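Local coordinates for protein multi-copper Oxidase CueO (Ochrobactrum, PDB 6EVG) that oxidises lignin model compounds and lignosulfonate as a laccase-like multi-copper oxidase, probably with reduction of dioxygen, at residues A[96-99]-A[100-103]; A[121-125]-A[126-130]; A[202-206]-A[207-211]; A[400-404]-A[405-409]. All blocks are in the same frame, centred on the assembly; numbering follows the deposited sequence.

Interaction 1. Residues A[96-99]-A[100-103]. With EDO (1,2-ethanediol), chain C.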
# COMPACT_ATOMS: atom_id res chain seq x y z
N PHE A 96 -6.10 -11.50 -4.79
CA PHE A 96 -6.31 -12.84 -4.18
C PHE A 96 -5.78 -13.90 -5.14
O PHE A 96 -6.40 -14.19 -6.17
CB PHE A 96 -7.76 -13.12 -3.90
CG PHE A 96 -8.40 -12.38 -2.74
CD1 PHE A 96 -7.91 -11.19 -2.21
CD2 PHE A 96 -9.59 -12.87 -2.22
CE1 PHE A 96 -8.58 -10.55 -1.16
CE2 PHE A 96 -10.24 -12.21 -1.18
CZ PHE A 96 -9.73 -11.07 -0.66
N VAL A 97 -4.63 -14.48 -4.76
CA VAL A 97 -4.00 -15.56 -5.53
C VAL A 97 -3.40 -16.57 -4.57
O VAL A 97 -2.95 -16.21 -3.49
CB VAL A 97 -2.90 -15.04 -6.50
CG1 VAL A 97 -3.50 -14.24 -7.64
CG2 VAL A 97 -1.79 -14.29 -5.79
N PRO A 98 -3.27 -17.81 -5.03
CA PRO A 98 -2.40 -18.74 -4.30
C PRO A 98 -0.96 -18.28 -4.38
O PRO A 98 -0.58 -17.56 -5.30
CB PRO A 98 -2.59 -20.09 -5.01
CG PRO A 98 -3.07 -19.73 -6.34
CD PRO A 98 -3.79 -18.40 -6.26
N SER A 99 -0.15 -18.72 -3.41
CA SER A 99 1.21 -18.19 -3.32
C SER A 99 2.07 -18.50 -4.52
O SER A 99 2.99 -17.74 -4.81
CB SER A 99 1.90 -18.65 -2.05
OG SER A 99 2.19 -20.06 -2.15
N ILE A 100 1.77 -19.55 -5.25
CA ILE A 100 2.57 -19.88 -6.45
C ILE A 100 2.41 -18.83 -7.55
O ILE A 100 3.18 -18.86 -8.51
CB ILE A 100 2.18 -21.27 -7.01
CG1 ILE A 100 0.72 -21.40 -7.40
CG2 ILE A 100 2.73 -22.35 -6.06
CD1 ILE A 100 0.43 -22.61 -8.30
N LEU A 101 1.42 -17.93 -7.47
CA LEU A 101 1.22 -16.86 -8.46
C LEU A 101 1.71 -15.50 -7.97
O LEU A 101 1.53 -14.51 -8.71
CB LEU A 101 -0.24 -16.76 -8.86
CG LEU A 101 -0.87 -18.04 -9.34
CD1 LEU A 101 -2.31 -17.85 -9.75
CD2 LEU A 101 -0.13 -18.70 -10.43
N ASP A 102 2.32 -15.45 -6.78
CA ASP A 102 2.77 -14.19 -6.21
C ASP A 102 4.28 -14.13 -6.14
O ASP A 102 4.94 -15.18 -6.18
CB ASP A 102 2.15 -14.04 -4.81
CG ASP A 102 2.04 -12.58 -4.31
OD1 ASP A 102 2.39 -11.68 -5.07
OD2 ASP A 102 1.63 -12.42 -3.14
N GLY A 103 4.83 -12.93 -6.07
CA GLY A 103 6.27 -12.73 -6.09
C GLY A 103 6.85 -12.43 -4.70
O GLY A 103 6.23 -11.73 -3.89
C1 EDO C . 4.28 -14.04 -1.57
O1 EDO C . 3.21 -13.23 -1.06
C2 EDO C . 5.64 -13.71 -1.11
O2 EDO C . 5.90 -12.30 -1.21
O HOH W 1 5.29 -16.64 -3.76
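Pro-98 and Ser-99 meet Leu-101 and Asp-102 in a short 3-10 turn of the N-terminal cupredoxin domain, in the loop that follows strand 91-93. Two backbone hydrogen bonds, each spanning three residues, make the turn: Leu-101 N to Pro-98 O (3.0 Å) and Asp-102 N to Ser-99 O (3.1 Å), both close to straight at the hydrogen (164°). A water that donates to Ser-99 O and Asp-102 O repeats the second link, leaving Ser-99 O gripped twice. Among the apolar contacts, Leu-101 CD1 lies against the proline ring, 3.8 Å from Pro-98 CD, and Val-97 CB is 4.0 Å from Leu-101 CB. Val-97 also crosses Asp-102 at about a right angle. Ser-99 OG is hydrogen-bonded to the carbonyl of His-484. Asp-102 carries several further polar contacts. Its CG stands anti to the backbone N (chi1 -156°), where OD1 is reached by Trp-92 N and OD2 by His-91 ND1. Both partners belong to the His-Trp-His motif that in multicopper oxidases serves the trinuclear copper centre, consistent with a second-shell place for Asp-102. A 1,2-ethanediol, probably from the crystallisation liquor, donates from O1 to Asp-102 OD2 at 2.7 Å and from O2 to Gly-103 O at 2.8 Å.

Interaction 2. Residues A[121-125]-A[126-130]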
# COMPACT_ATOMS: atom_id res chain seq x y z
N ILE A 121 -9.25 -13.96 -11.61
CA ILE A 121 -9.69 -13.01 -10.57
C ILE A 121 -11.04 -13.40 -10.00
O ILE A 121 -11.99 -13.58 -10.75
CB ILE A 121 -9.75 -11.60 -11.18
CG1 ILE A 121 -8.41 -11.16 -11.81
CG2 ILE A 121 -10.23 -10.62 -10.14
CD1 ILE A 121 -7.26 -10.98 -10.89
N GLN A 122 -11.10 -13.50 -8.66
CA GLN A 122 -12.40 -13.71 -8.00
C GLN A 122 -12.26 -13.17 -6.59
O GLN A 122 -11.73 -13.82 -5.69
CB GLN A 122 -12.83 -15.18 -8.01
CG GLN A 122 -14.23 -15.35 -7.44
CD GLN A 122 -14.75 -16.75 -7.38
OE1 GLN A 122 -14.50 -17.59 -8.26
NE2 GLN A 122 -15.53 -17.05 -6.33
N GLN A 123 -12.67 -11.90 -6.40
CA GLN A 123 -12.49 -11.22 -5.12
C GLN A 123 -13.36 -9.98 -5.09
O GLN A 123 -13.77 -9.47 -6.14
CB GLN A 123 -11.02 -10.86 -4.87
CG GLN A 123 -10.50 -9.79 -5.81
CD GLN A 123 -9.03 -9.60 -5.59
OE1 GLN A 123 -8.19 -10.27 -6.21
NE2 GLN A 123 -8.68 -8.71 -4.65
N PRO A 124 -13.55 -9.36 -3.92
CA PRO A 124 -14.29 -8.09 -3.87
C PRO A 124 -13.61 -6.99 -4.61
O PRO A 124 -12.39 -6.86 -4.59
CB PRO A 124 -14.37 -7.81 -2.36
CG PRO A 124 -14.29 -9.15 -1.67
CD PRO A 124 -13.30 -9.92 -2.57
N ALA A 125 -14.43 -6.13 -5.23
CA ALA A 125 -13.94 -4.93 -5.90
C ALA A 125 -13.09 -4.11 -4.93
O ALA A 125 -13.48 -3.89 -3.78
CB ALA A 125 -15.13 -4.13 -6.39
N SER A 126 -11.94 -3.66 -5.40
CA SER A 126 -10.93 -3.08 -4.50
C SER A 126 -9.84 -2.40 -5.26
O SER A 126 -9.61 -2.63 -6.46
CB SER A 126 -10.35 -4.20 -3.61
OG SER A 126 -9.95 -5.33 -4.39
N PHE A 127 -9.14 -1.53 -4.54
CA PHE A 127 -7.98 -0.75 -5.01
C PHE A 127 -6.72 -1.34 -4.38
O PHE A 127 -6.50 -1.18 -3.19
CB PHE A 127 -8.18 0.73 -4.64
CG PHE A 127 -7.03 1.62 -4.96
CD1 PHE A 127 -6.47 1.71 -6.23
CD2 PHE A 127 -6.49 2.48 -4.02
CE1 PHE A 127 -5.44 2.58 -6.51
CE2 PHE A 127 -5.44 3.33 -4.30
CZ PHE A 127 -4.94 3.40 -5.55
N ASN A 128 -5.97 -2.03 -5.22
CA ASN A 128 -4.77 -2.80 -4.85
C ASN A 128 -3.55 -2.21 -5.51
O ASN A 128 -3.64 -1.21 -6.25
CB ASN A 128 -5.00 -4.27 -5.16
CG ASN A 128 -6.33 -4.73 -4.59
OD1 ASN A 128 -6.51 -4.70 -3.37
ND2 ASN A 128 -7.23 -5.13 -5.46
N TRP A 129 -2.39 -2.81 -5.30
CA TRP A 129 -1.16 -2.29 -5.89
C TRP A 129 -0.12 -3.39 -5.99
O TRP A 129 -0.37 -4.52 -5.60
CB TRP A 129 -0.65 -1.03 -5.17
CG TRP A 129 -0.12 -1.25 -3.79
CD1 TRP A 129 -0.75 -1.76 -2.69
CD2 TRP A 129 1.16 -0.81 -3.33
NE1 TRP A 129 0.08 -1.67 -1.59
CE2 TRP A 129 1.27 -1.11 -1.98
CE3 TRP A 129 2.25 -0.20 -3.97
CZ2 TRP A 129 2.41 -0.78 -1.23
CZ3 TRP A 129 3.37 0.13 -3.26
CH2 TRP A 129 3.45 -0.16 -1.87
N PHE A 130 1.06 -3.04 -6.50
CA PHE A 130 2.12 -4.04 -6.62
C PHE A 130 3.46 -3.37 -6.60
O PHE A 130 3.61 -2.20 -7.00
CB PHE A 130 1.93 -4.94 -7.88
CG PHE A 130 1.69 -4.23 -9.16
CD1 PHE A 130 2.72 -3.89 -10.02
CD2 PHE A 130 0.40 -3.95 -9.60
CE1 PHE A 130 2.47 -3.29 -11.25
CE2 PHE A 130 0.15 -3.31 -10.83
CZ PHE A 130 1.19 -3.01 -11.63
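Ser-126 turns its hydroxyl back on the chain and donates from OG to Pro-124 O, 2.9 Å away, with the donor tilted 18° from the carbonyl plane. The bond spans the corner at Ala-125, where the loop 121-125 enters strand 126-131. OG lies between the backbone N and the carbonyl carbon (chi1 50°), which lets it reach the carbonyl two residues earlier. The same oxygen accepts a hydrogen bond from farther along the strand: Asn-128 ND2 lies 2.9 Å from Ser-126 OG, and the serine sits close to the plane of the asparagine amide. One hydroxyl thus both gives and receives, linking loop to strand. Gln-123 reaches in from the loop side, opposite in direction to Asn-128, with the two amide planes 45° apart. Its NE2 stops 3.6 Å from Ser-126 OG and 3.9 Å from Asn-128 ND2, as neighbours in packing. Outer partners fix both amides: Gln-123 gives NE2 to Gly-94 O and has Phe-96 as the partner of OE1, while Asn-128 OD1 accepts from NH2 of Arg-269, on strand 269-275. Backbone bonds from Ser-126 and Asn-128 to strand 148-153 continue the sheet beyond the corner. The whole is a strand-to-strand connection of a cupredoxin beta-sandwich, leading from strand 114-120 in one sheet to strand 126-131 in the other.

Interaction 3. Residues A[202-206]-A[207-211]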
# COMPACT_ATOMS: atom_id res chain seq x y z
N ASN A 202 10.94 16.16 1.22
CA ASN A 202 10.22 16.56 -0.02
C ASN A 202 9.04 15.61 -0.20
O ASN A 202 9.25 14.42 -0.47
CB ASN A 202 11.15 16.46 -1.22
CG ASN A 202 12.36 17.31 -1.10
OD1 ASN A 202 12.31 18.50 -1.30
ND2 ASN A 202 13.49 16.70 -0.82
N LEU A 203 7.82 16.10 -0.09
CA LEU A 203 6.64 15.25 -0.30
C LEU A 203 6.26 15.25 -1.75
O LEU A 203 6.38 16.30 -2.40
CB LEU A 203 5.50 15.73 0.56
CG LEU A 203 5.77 15.92 2.06
CD1 LEU A 203 4.47 16.23 2.80
CD2 LEU A 203 6.38 14.63 2.67
N ILE A 204 5.82 14.11 -2.23
CA ILE A 204 5.42 13.97 -3.64
C ILE A 204 4.08 13.25 -3.75
O ILE A 204 3.72 12.44 -2.89
CB ILE A 204 6.51 13.27 -4.47
CG1 ILE A 204 6.87 11.90 -3.90
CG2 ILE A 204 7.73 14.18 -4.58
CD1 ILE A 204 7.74 11.06 -4.81
N VAL A 205 3.36 13.58 -4.83
CA VAL A 205 2.13 12.88 -5.21
C VAL A 205 2.25 12.49 -6.66
O VAL A 205 2.55 13.31 -7.52
CB VAL A 205 0.87 13.72 -4.95
CG1 VAL A 205 -0.39 12.91 -5.24
CG2 VAL A 205 0.85 14.30 -3.52
N ASN A 206 2.06 11.18 -6.92
CA ASN A 206 2.23 10.65 -8.28
C ASN A 206 3.54 11.10 -8.90
O ASN A 206 3.62 11.35 -10.09
CB ASN A 206 1.01 10.97 -9.18
CG ASN A 206 -0.25 10.30 -8.69
OD1 ASN A 206 -0.24 9.52 -7.72
ND2 ASN A 206 -1.37 10.57 -9.38
N GLY A 207 4.60 11.09 -8.08
CA GLY A 207 5.92 11.35 -8.57
C GLY A 207 6.36 12.78 -8.69
O GLY A 207 7.50 13.02 -9.16
N ILE A 208 5.63 13.77 -8.29
CA ILE A 208 5.91 15.23 -8.45
C ILE A 208 5.67 15.95 -7.13
O ILE A 208 4.74 15.63 -6.37
CB ILE A 208 4.78 15.89 -9.54
CG1 ILE A 208 4.85 15.16 -10.86
CG2 ILE A 208 4.88 17.37 -9.63
CD1 ILE A 208 6.15 15.23 -11.44
N VAL A 209 6.57 16.93 -6.92
CA VAL A 209 6.44 17.84 -5.78
C VAL A 209 5.30 18.85 -6.11
O VAL A 209 5.32 19.54 -7.11
CB VAL A 209 7.73 18.56 -5.50
CG1 VAL A 209 7.54 19.56 -4.31
CG2 VAL A 209 8.85 17.62 -5.15
N SER A 210 4.37 18.93 -5.18
CA SER A 210 3.31 19.94 -5.20
C SER A 210 2.56 20.06 -6.51
O SER A 210 2.44 21.14 -7.08
CB SER A 210 3.90 21.25 -4.70
OG SER A 210 4.28 21.05 -3.30
N PRO A 211 1.96 18.97 -7.01
CA PRO A 211 1.17 19.08 -8.22
C PRO A 211 -0.18 19.74 -7.98
O PRO A 211 -0.61 19.91 -6.82
CB PRO A 211 0.96 17.62 -8.62
CG PRO A 211 0.95 16.88 -7.29
CD PRO A 211 1.95 17.62 -6.44
O HOH W 2 4.95 19.28 -1.28
O HOH W 3 4.00 17.50 -2.89
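Val-205 and Ile-208 face each other through two backbone hydrogen bonds, Val-205 N to Ile-208 O at 2.9 Å and Ile-208 N to Val-205 O at 3.2 Å. The first is the straighter, 166° at the hydrogen; in the second the donor stands well above the carbonyl plane. Farther from the turn a water lies 2.7 Å from Leu-203 O, to which it probably donates, and accepts from Ser-210 N (2.7 Å), so it bridges the two segments beyond the strand pairing. At the tip, Asn-206 and Gly-207 both carry the positive phi of a type I' turn. The amide of Asn-206 points out of the hairpin: OD1 accepts from Val-174 N, and ND2 donates to the carbonyls of Pro-24 and Pro-172. Around these bonds the packing is apolar. Ile-204 and Val-209 cross at about a right angle, their CG2 methyls 3.7 Å apart; the first torsion of Ile-204 (chi1 56°) sets its CG2 beside the backbone N, where it meets the valine. Pro-211 folds back toward Val-205, CG to CB 3.9 Å. The result is a two-residue beta hairpin closed by an Asn-Gly type I' turn, at the edge of the sheet that contains strand 170-178.

Interaction 4. Residues A[400-404]-A[405-409]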
# COMPACT_ATOMS: atom_id res chain seq x y z
N GLU A 400 19.32 -5.77 13.49
CA GLU A 400 18.35 -6.85 13.41
C GLU A 400 17.09 -6.47 14.15
O GLU A 400 17.16 -5.84 15.22
CB GLU A 400 18.90 -8.18 13.95
CG GLU A 400 20.19 -8.71 13.28
CD GLU A 400 20.70 -10.02 13.91
OE1 GLU A 400 20.21 -10.45 14.96
OE2 GLU A 400 21.67 -10.58 13.41
N MET A 401 15.95 -6.89 13.65
CA MET A 401 14.65 -6.75 14.30
C MET A 401 13.88 -8.04 14.07
O MET A 401 14.30 -8.94 13.30
CB MET A 401 13.90 -5.54 13.72
CG MET A 401 14.58 -4.27 14.00
SD MET A 401 13.60 -2.86 13.40
CE MET A 401 14.71 -1.57 13.72
N ALA A 402 12.72 -8.15 14.67
CA ALA A 402 11.91 -9.36 14.57
C ALA A 402 10.45 -9.03 14.72
O ALA A 402 10.06 -8.08 15.42
CB ALA A 402 12.28 -10.39 15.64
N ILE A 403 9.60 -9.84 14.09
CA ILE A 403 8.18 -9.88 14.33
C ILE A 403 7.71 -11.19 15.00
O ILE A 403 6.73 -11.20 15.76
CB ILE A 403 7.33 -9.55 13.06
CG1 ILE A 403 5.87 -9.21 13.39
CG2 ILE A 403 7.40 -10.63 12.00
CD1 ILE A 403 5.12 -8.62 12.21
N ALA A 404 8.40 -12.29 14.68
CA ALA A 404 8.06 -13.61 15.22
C ALA A 404 9.12 -14.16 16.14
O ALA A 404 9.54 -15.34 16.02
CB ALA A 404 7.72 -14.57 14.10
N GLY A 405 9.63 -13.33 17.03
CA GLY A 405 10.58 -13.83 18.07
C GLY A 405 12.01 -13.68 17.67
O GLY A 405 12.80 -13.01 18.33
N LYS A 406 12.36 -14.33 16.57
CA LYS A 406 13.69 -14.20 15.96
C LYS A 406 13.56 -13.48 14.61
O LYS A 406 12.53 -13.56 13.94
CB LYS A 406 14.28 -15.58 15.69
CG LYS A 406 14.69 -16.31 16.97
CD LYS A 406 15.42 -17.63 16.64
CE LYS A 406 15.85 -18.45 17.84
NZ LYS A 406 16.89 -17.75 18.62
N PRO A 407 14.63 -12.79 14.18
CA PRO A 407 14.63 -12.18 12.86
C PRO A 407 14.26 -13.14 11.74
O PRO A 407 14.61 -14.33 11.79
CB PRO A 407 16.04 -11.59 12.72
CG PRO A 407 16.50 -11.41 14.13
CD PRO A 407 15.92 -12.58 14.85
N PHE A 408 13.65 -12.58 10.69
CA PHE A 408 13.36 -13.33 9.48
C PHE A 408 14.49 -14.28 9.06
O PHE A 408 15.64 -13.87 9.01
CB PHE A 408 13.11 -12.34 8.33
CG PHE A 408 12.81 -12.99 7.00
CD1 PHE A 408 11.68 -13.72 6.83
CD2 PHE A 408 13.70 -12.89 5.92
CE1 PHE A 408 11.41 -14.31 5.60
CE2 PHE A 408 13.44 -13.49 4.70
CZ PHE A 408 12.30 -14.20 4.55
N ASP A 409 14.09 -15.49 8.74
CA ASP A 409 15.03 -16.50 8.21
C ASP A 409 14.31 -17.15 7.02
O ASP A 409 13.23 -17.75 7.16
CB ASP A 409 15.34 -17.52 9.32
CG ASP A 409 16.19 -18.70 8.88
OD1 ASP A 409 16.44 -18.95 7.69
OD2 ASP A 409 16.62 -19.41 9.83
O HOH W 4 10.54 -12.22 12.67
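Pro-407 packs against Glu-400 and Met-401 in a loop of the C-terminal cupredoxin domain that doubles back through a classic gamma turn at Gly-405. The proline ring sits beside the Met-401 carbonyl, with CB 3.2 Å and CG 3.4 Å from Met-401 O, and Pro-407 CA adds a CH...O contact to that oxygen. Glu-400 passes the ring at a slant: its chain, extended beyond CG, brings OE1 to 3.9 Å from Pro-407 CG. On the inner side of the loop Ala-402 points its methyl at the returning backbone, where CB lies 3.5 Å from Lys-406 C. Met-401 and Ile-403 point away instead, Ile-403 onto strand 501-506 and Met-401 onto Val-498 and Met-500, so alternate residues face the loop and the domain. Met-401 ends about 6 Å from the bound copper. At the bend, Gly-405 has the positive phi (94°) that belongs to the gamma turn, and a weak hydrogen bond joins Lys-406 N to Ala-404 O at 3.0 Å. Phe-408 leads out of the loop and meets His-135 edge to face. A water spans the middle, accepting from Ile-403 N at 2.9 Å and donating to Lys-406 O at 2.7 Å.

In the fold
Interactions 1 and 2 are neighbours in the N-terminal domain, with centres 13 Å apart; Phe-96 N of the first is probably hydrogen-bonded to Gln-123 OE1 of the second at 2.8 Å, and the Phe-96 ring packs on Pro-124. Both contact the histidine motifs: Asp-102 bonds His-91, and the Trp-129 ring meets His-93 and His-131, the latter in a separate His-Pro-His motif. Interaction 4 brings the Met-401 side chain to about 6 Å from the copper held by His-434, Cys-490 and His-495; its nearest atoms are about 11 Å from interaction 1. Interaction 3 lies farthest away: its centre is 32 Å from interaction 1 and 34 Å from interaction 4, though its nearest atoms come within about 8 Å of interaction 2.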